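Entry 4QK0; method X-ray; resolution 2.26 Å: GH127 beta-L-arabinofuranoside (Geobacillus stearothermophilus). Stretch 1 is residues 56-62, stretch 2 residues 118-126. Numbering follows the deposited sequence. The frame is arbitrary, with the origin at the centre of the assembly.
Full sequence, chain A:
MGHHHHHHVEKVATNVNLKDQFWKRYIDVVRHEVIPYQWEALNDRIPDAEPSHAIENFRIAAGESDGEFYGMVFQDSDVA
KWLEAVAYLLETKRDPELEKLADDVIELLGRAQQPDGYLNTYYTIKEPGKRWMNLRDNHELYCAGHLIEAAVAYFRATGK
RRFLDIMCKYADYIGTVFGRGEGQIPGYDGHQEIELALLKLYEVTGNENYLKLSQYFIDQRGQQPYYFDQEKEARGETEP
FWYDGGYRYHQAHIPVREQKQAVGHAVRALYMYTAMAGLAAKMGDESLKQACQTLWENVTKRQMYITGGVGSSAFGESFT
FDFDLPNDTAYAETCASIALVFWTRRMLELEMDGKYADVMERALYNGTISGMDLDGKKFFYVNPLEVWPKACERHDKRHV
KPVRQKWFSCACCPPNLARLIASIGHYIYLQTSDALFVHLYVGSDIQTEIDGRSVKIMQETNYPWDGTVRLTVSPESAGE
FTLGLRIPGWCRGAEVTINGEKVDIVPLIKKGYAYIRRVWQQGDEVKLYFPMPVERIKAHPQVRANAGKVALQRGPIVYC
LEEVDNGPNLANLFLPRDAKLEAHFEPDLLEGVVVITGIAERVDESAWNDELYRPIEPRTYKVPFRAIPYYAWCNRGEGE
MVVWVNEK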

ATOM      1  N   GLU A  56       1.704  15.146  36.329  1.00 35.35           N
ATOM      2  CA  GLU A  56       2.333  16.415  36.552  1.00 35.47           C
ATOM      3  C   GLU A  56       1.470  17.550  36.024  1.00 30.47           C
ATOM      4  O   GLU A  56       1.321  18.598  36.663  1.00 29.62           O
ATOM      5  CB  GLU A  56       3.758  16.410  35.935  1.00 37.12           C
ATOM      6  CG  GLU A  56       4.633  17.593  36.300  1.00 42.51           C
ATOM      7  CD  GLU A  56       4.783  17.793  37.802  1.00 44.85           C
ATOM      8  OE1 GLU A  56       4.488  16.855  38.602  1.00 51.98           O
ATOM      9  OE2 GLU A  56       5.186  18.917  38.181  1.00 46.62           O
ATOM     10  N   ASN A  57       0.917  17.388  34.833  1.00 33.21           N
ATOM     11  CA  ASN A  57       0.054  18.431  34.272  1.00 30.27           C
ATOM     12  C   ASN A  57      -1.102  18.787  35.271  1.00 27.64           C
ATOM     13  O   ASN A  57      -1.510  19.904  35.320  1.00 27.07           O
ATOM     14  CB  ASN A  57      -0.546  18.004  32.937  1.00 32.04           C
ATOM     15  CG  ASN A  57       0.468  18.000  31.778  1.00 36.29           C
ATOM     16  OD1 ASN A  57       1.470  18.700  31.789  1.00 33.92           O
ATOM     17  ND2 ASN A  57       0.143  17.236  30.743  1.00 36.88           N
ATOM     18  N   PHE A  58      -1.660  17.811  35.973  1.00 25.94           N
ATOM     19  CA  PHE A  58      -2.754  18.090  36.930  1.00 29.69           C
ATOM     20  C   PHE A  58      -2.225  18.768  38.180  1.00 30.99           C
ATOM     21  O   PHE A  58      -2.866  19.660  38.725  1.00 29.46           O
ATOM     22  CB  PHE A  58      -3.489  16.827  37.351  1.00 27.87           C
ATOM     23  CG  PHE A  58      -4.410  16.296  36.305  1.00 29.37           C
ATOM     24  CD1 PHE A  58      -5.629  16.908  36.053  1.00 30.37           C
ATOM     25  CD2 PHE A  58      -4.052  15.182  35.562  1.00 31.02           C
ATOM     26  CE1 PHE A  58      -6.475  16.431  35.066  1.00 33.03           C
ATOM     27  CE2 PHE A  58      -4.894  14.691  34.594  1.00 32.09           C
ATOM     28  CZ  PHE A  58      -6.091  15.318  34.325  1.00 31.47           C
ATOM     29  N   ARG A  59      -1.026  18.372  38.608  1.00 31.77           N
ATOM     30  CA  ARG A  59      -0.361  19.090  39.665  1.00 33.12           C
ATOM     31  C   ARG A  59      -0.208  20.551  39.339  1.00 30.01           C
ATOM     32  O   ARG A  59      -0.515  21.419  40.176  1.00 27.87           O
ATOM     33  CB  ARG A  59       1.017  18.521  39.916  1.00 37.39           C
ATOM     34  CG  ARG A  59       0.974  17.305  40.775  1.00 42.56           C
ATOM     35  CD  ARG A  59       2.253  17.146  41.565  1.00 46.07           C
ATOM     36  NE  ARG A  59       2.222  15.796  42.037  1.00 52.72           N
ATOM     37  CZ  ARG A  59       2.691  14.754  41.362  1.00 56.33           C
ATOM     38  NH1 ARG A  59       3.315  14.911  40.193  1.00 55.46           N
ATOM     39  NH2 ARG A  59       2.544  13.551  41.887  1.00 53.38           N
ATOM     40  N   ILE A  60       0.336  20.839  38.155  1.00 27.11           N
ATOM     41  CA  ILE A  60       0.553  22.222  37.778  1.00 27.29           C
ATOM     42  C   ILE A  60      -0.780  22.922  37.781  1.00 25.06           C
ATOM     43  O   ILE A  60      -0.941  24.021  38.316  1.00 23.65           O
ATOM     44  CB  ILE A  60       1.252  22.310  36.421  1.00 29.21           C
ATOM     45  CG1 ILE A  60       2.664  21.675  36.528  1.00 29.91           C
ATOM     46  CG2 ILE A  60       1.347  23.749  35.967  1.00 28.51           C
ATOM     47  CD1 ILE A  60       3.345  21.428  35.188  1.00 31.60           C
ATOM     48  N   ALA A  61      -1.771  22.272  37.205  1.00 28.00           N
ATOM     49  CA  ALA A  61      -3.084  22.902  37.081  1.00 29.69           C
ATOM     50  C   ALA A  61      -3.707  23.160  38.449  1.00 27.49           C
ATOM     51  O   ALA A  61      -4.496  24.051  38.579  1.00 27.36           O
ATOM     52  CB  ALA A  61      -4.014  22.035  36.217  1.00 32.46           C
ATOM     53  N   ALA A  62      -3.399  22.328  39.435  1.00 26.79           N
ATOM     54  CA  ALA A  62      -3.959  22.502  40.777  1.00 28.81           C
ATOM     55  C   ALA A  62      -3.153  23.520  41.546  1.00 30.25           C
ATOM     56  O   ALA A  62      -3.449  23.804  42.682  1.00 30.12           O
ATOM     57  CB  ALA A  62      -3.943  21.201  41.522  1.00 30.91           C
ATOM     58  N   TYR A 118     -15.118  23.061  34.759  1.00 30.38           N
ATOM     59  CA  TYR A 118     -14.111  22.724  33.738  1.00 30.96           C
ATOM     60  C   TYR A 118     -12.854  22.088  34.324  1.00 29.84           C
ATOM     61  O   TYR A 118     -12.274  22.600  35.278  1.00 24.96           O
ATOM     62  CB  TYR A 118     -13.740  23.982  32.985  1.00 29.06           C
ATOM     63  CG  TYR A 118     -12.933  23.750  31.750  1.00 31.48           C
ATOM     64  CD1 TYR A 118     -13.536  23.268  30.584  1.00 32.94           C
ATOM     65  CD2 TYR A 118     -11.594  24.151  31.684  1.00 30.98           C
ATOM     66  CE1 TYR A 118     -12.804  23.099  29.404  1.00 32.53           C
ATOM     67  CE2 TYR A 118     -10.853  23.994  30.523  1.00 33.45           C
ATOM     68  CZ  TYR A 118     -11.455  23.455  29.378  1.00 34.25           C
ATOM     69  OH  TYR A 118     -10.735  23.257  28.232  1.00 31.79           O
ATOM     70  N   LEU A 119     -12.472  20.947  33.749  1.00 28.96           N
ATOM     71  CA  LEU A 119     -11.274  20.207  34.146  1.00 30.25           C
ATOM     72  C   LEU A 119     -10.462  19.808  32.888  1.00 32.71           C
ATOM     73  O   LEU A 119     -10.786  18.807  32.172  1.00 32.28           O
ATOM     74  CB  LEU A 119     -11.670  18.940  34.847  1.00 29.46           C
ATOM     75  CG  LEU A 119     -10.783  18.349  35.943  1.00 29.97           C
ATOM     76  CD1 LEU A 119     -10.954  16.857  35.981  1.00 28.47           C
ATOM     77  CD2 LEU A 119      -9.329  18.709  35.875  1.00 33.16           C
ATOM     78  N   ASN A 120      -9.421  20.576  32.613  1.00 28.68           N
ATOM     79  CA  ASN A 120      -8.600  20.320  31.415  1.00 27.68           C
ATOM     80  C   ASN A 120      -7.262  20.990  31.604  1.00 26.11           C
ATOM     81  O   ASN A 120      -7.202  22.221  31.707  1.00 24.09           O
ATOM     82  CB  ASN A 120      -9.292  20.844  30.165  1.00 27.96           C
ATOM     83  CG  ASN A 120      -8.537  20.499  28.889  1.00 27.29           C
ATOM     84  OD1 ASN A 120      -7.509  21.088  28.580  1.00 26.27           O
ATOM     85  ND2 ASN A 120      -9.054  19.540  28.147  1.00 27.53           N
ATOM     86  N   THR A 121      -6.202  20.188  31.661  1.00 24.53           N
ATOM     87  CA  THR A 121      -4.885  20.740  31.961  1.00 25.33           C
ATOM     88  C   THR A 121      -4.346  21.621  30.859  1.00 27.16           C
ATOM     89  O   THR A 121      -3.837  22.718  31.125  1.00 26.56           O
ATOM     90  CB  THR A 121      -3.878  19.656  32.315  1.00 26.51           C
ATOM     91  OG1 THR A 121      -3.751  18.754  31.215  1.00 30.24           O
ATOM     92  CG2 THR A 121      -4.328  18.908  33.544  1.00 25.27           C
ATOM     93  N   TYR A 122      -4.541  21.219  29.608  1.00 27.84           N
ATOM     94  CA  TYR A 122      -4.016  21.981  28.497  1.00 27.39           C
ATOM     95  C   TYR A 122      -4.562  23.386  28.436  1.00 31.53           C
ATOM     96  O   TYR A 122      -3.819  24.353  28.243  1.00 31.86           O
ATOM     97  CB  TYR A 122      -4.338  21.244  27.211  1.00 30.25           C
ATOM     98  CG  TYR A 122      -3.856  21.933  25.944  1.00 32.33           C
ATOM     99  CD1 TYR A 122      -4.663  22.828  25.290  1.00 37.87           C
ATOM    100  CD2 TYR A 122      -2.592  21.655  25.395  1.00 36.34           C
ATOM    101  CE1 TYR A 122      -4.231  23.473  24.132  1.00 42.10           C
ATOM    102  CE2 TYR A 122      -2.152  22.276  24.233  1.00 38.14           C
ATOM    103  CZ  TYR A 122      -2.980  23.189  23.612  1.00 39.34           C
ATOM    104  OH  TYR A 122      -2.568  23.863  22.508  1.00 36.97           O
ATOM    105  N   TYR A 123      -5.877  23.519  28.597  1.00 31.22           N
ATOM    106  CA  TYR A 123      -6.519  24.865  28.608  1.00 30.47           C
ATOM    107  C   TYR A 123      -6.528  25.571  29.957  1.00 30.34           C
ATOM    108  O   TYR A 123      -7.092  26.614  30.090  1.00 38.13           O
ATOM    109  CB  TYR A 123      -7.935  24.751  28.093  1.00 27.66           C
ATOM    110  CG  TYR A 123      -7.982  24.602  26.601  1.00 26.97           C
ATOM    111  CD1 TYR A 123      -7.640  25.658  25.774  1.00 26.68           C
ATOM    112  CD2 TYR A 123      -8.323  23.388  26.023  1.00 26.30           C
ATOM    113  CE1 TYR A 123      -7.693  25.520  24.394  1.00 30.02           C
ATOM    114  CE2 TYR A 123      -8.387  23.237  24.672  1.00 25.40           C
ATOM    115  CZ  TYR A 123      -8.046  24.285  23.867  1.00 27.83           C
ATOM    116  OH  TYR A 123      -8.140  24.112  22.516  1.00 32.95           O
ATOM    117  N   THR A 124      -5.968  24.956  30.966  1.00 30.01           N
ATOM    118  CA  THR A 124      -5.726  25.647  32.230  1.00 34.13           C
ATOM    119  C   THR A 124      -4.302  26.168  32.291  1.00 33.64           C
ATOM    120  O   THR A 124      -4.106  27.276  32.694  1.00 36.13           O
ATOM    121  CB  THR A 124      -5.950  24.731  33.429  1.00 32.02           C
ATOM    122  OG1 THR A 124      -7.326  24.278  33.424  1.00 32.74           O
ATOM    123  CG2 THR A 124      -5.635  25.471  34.717  1.00 32.28           C
ATOM    124  N   ILE A 125      -3.339  25.418  31.775  1.00 38.20           N
ATOM    125  CA  ILE A 125      -1.929  25.800  31.862  1.00 40.92           C
ATOM    126  C   ILE A 125      -1.390  26.429  30.586  1.00 42.00           C
ATOM    127  O   ILE A 125      -0.838  27.518  30.598  1.00 45.69           O
ATOM    128  CB  ILE A 125      -1.088  24.569  32.063  1.00 38.53           C
ATOM    129  CG1 ILE A 125      -1.379  23.945  33.402  1.00 38.49           C
ATOM    130  CG2 ILE A 125       0.377  24.909  31.905  1.00 45.04           C
ATOM    131  CD1 ILE A 125      -0.924  22.513  33.446  1.00 38.09           C
ATOM    132  N   LYS A 126      -1.577  25.754  29.471  1.00 42.98           N
ATOM    133  CA  LYS A 126      -0.968  26.208  28.229  1.00 43.42           C
ATOM    134  C   LYS A 126      -1.725  27.272  27.448  1.00 46.80           C
ATOM    135  O   LYS A 126      -1.086  28.144  26.893  1.00 48.44           O
ATOM    136  CB  LYS A 126      -0.716  25.050  27.304  1.00 42.15           C
ATOM    137  CG  LYS A 126       0.078  25.471  26.064  1.00 44.98           C
ATOM    138  CD  LYS A 126       0.938  24.335  25.593  1.00 50.70           C
ATOM    139  CE  LYS A 126       1.569  24.656  24.267  1.00 54.24           C
ATOM    140  NZ  LYS A 126       2.189  23.391  23.794  1.00 67.47           N
TER

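The last turns of one helix, residues 56-61, lie across a loop that leads into a second helix, which includes Y122 to I125. The helix axes cross at 63° and come within 9.4 Å, and the backbones draw nearest at A61 and T121, whose CA atoms are 5.8 Å apart. No hydrogen bond links the stretches; the contact rests on apolar packing, and the polar groups are largely served within each stretch or elsewhere in the structure.

T121 lies at the centre. With chi1 at 60° (p), its methyl CG2 sits over one face of the F58 ring, 3.7 Å from the ring centroid and 21° off the normal, a CH-pi contact. T121 CG2 also lies 4.1 Å from A61 CB, while OG1 is hydrogen-bonded elsewhere. A beta-branched threonine thus offers a methyl to the aromatic face without stranding its hydroxyl. The CA-to-CB bond of F58 points away from the partner, but the m rotamer brings the ring back: its CE1 atom meets L119 CD2 at 3.7 Å, near the ring plane.

The CA-to-CB bond of I125 points toward the first helix, and its m, t conformation places CD1 against it. I125 CD1 is 3.6 Å from I60 CG2, 4.2 Å from A61 CB and 3.3 Å from N57 O. N57 O already accepts from A61 N at 3.0 Å, so the methyl packs against a carbonyl engaged in its own helix. Alanine suits position 61, where the backbones are closest: its single methyl touches T121, T124 and I125.

Asparagine suits position 120 because its short amide reaches forward to the backbone of the first turn: N120 OD1 accepts from Y123 N at 2.9 Å, capping the turn into the helix. T124, with chi1 at -61° (m), donates from OG1 to N120 O at 2.7 Å, leaving its CG2 4.1 Å from A61 CB.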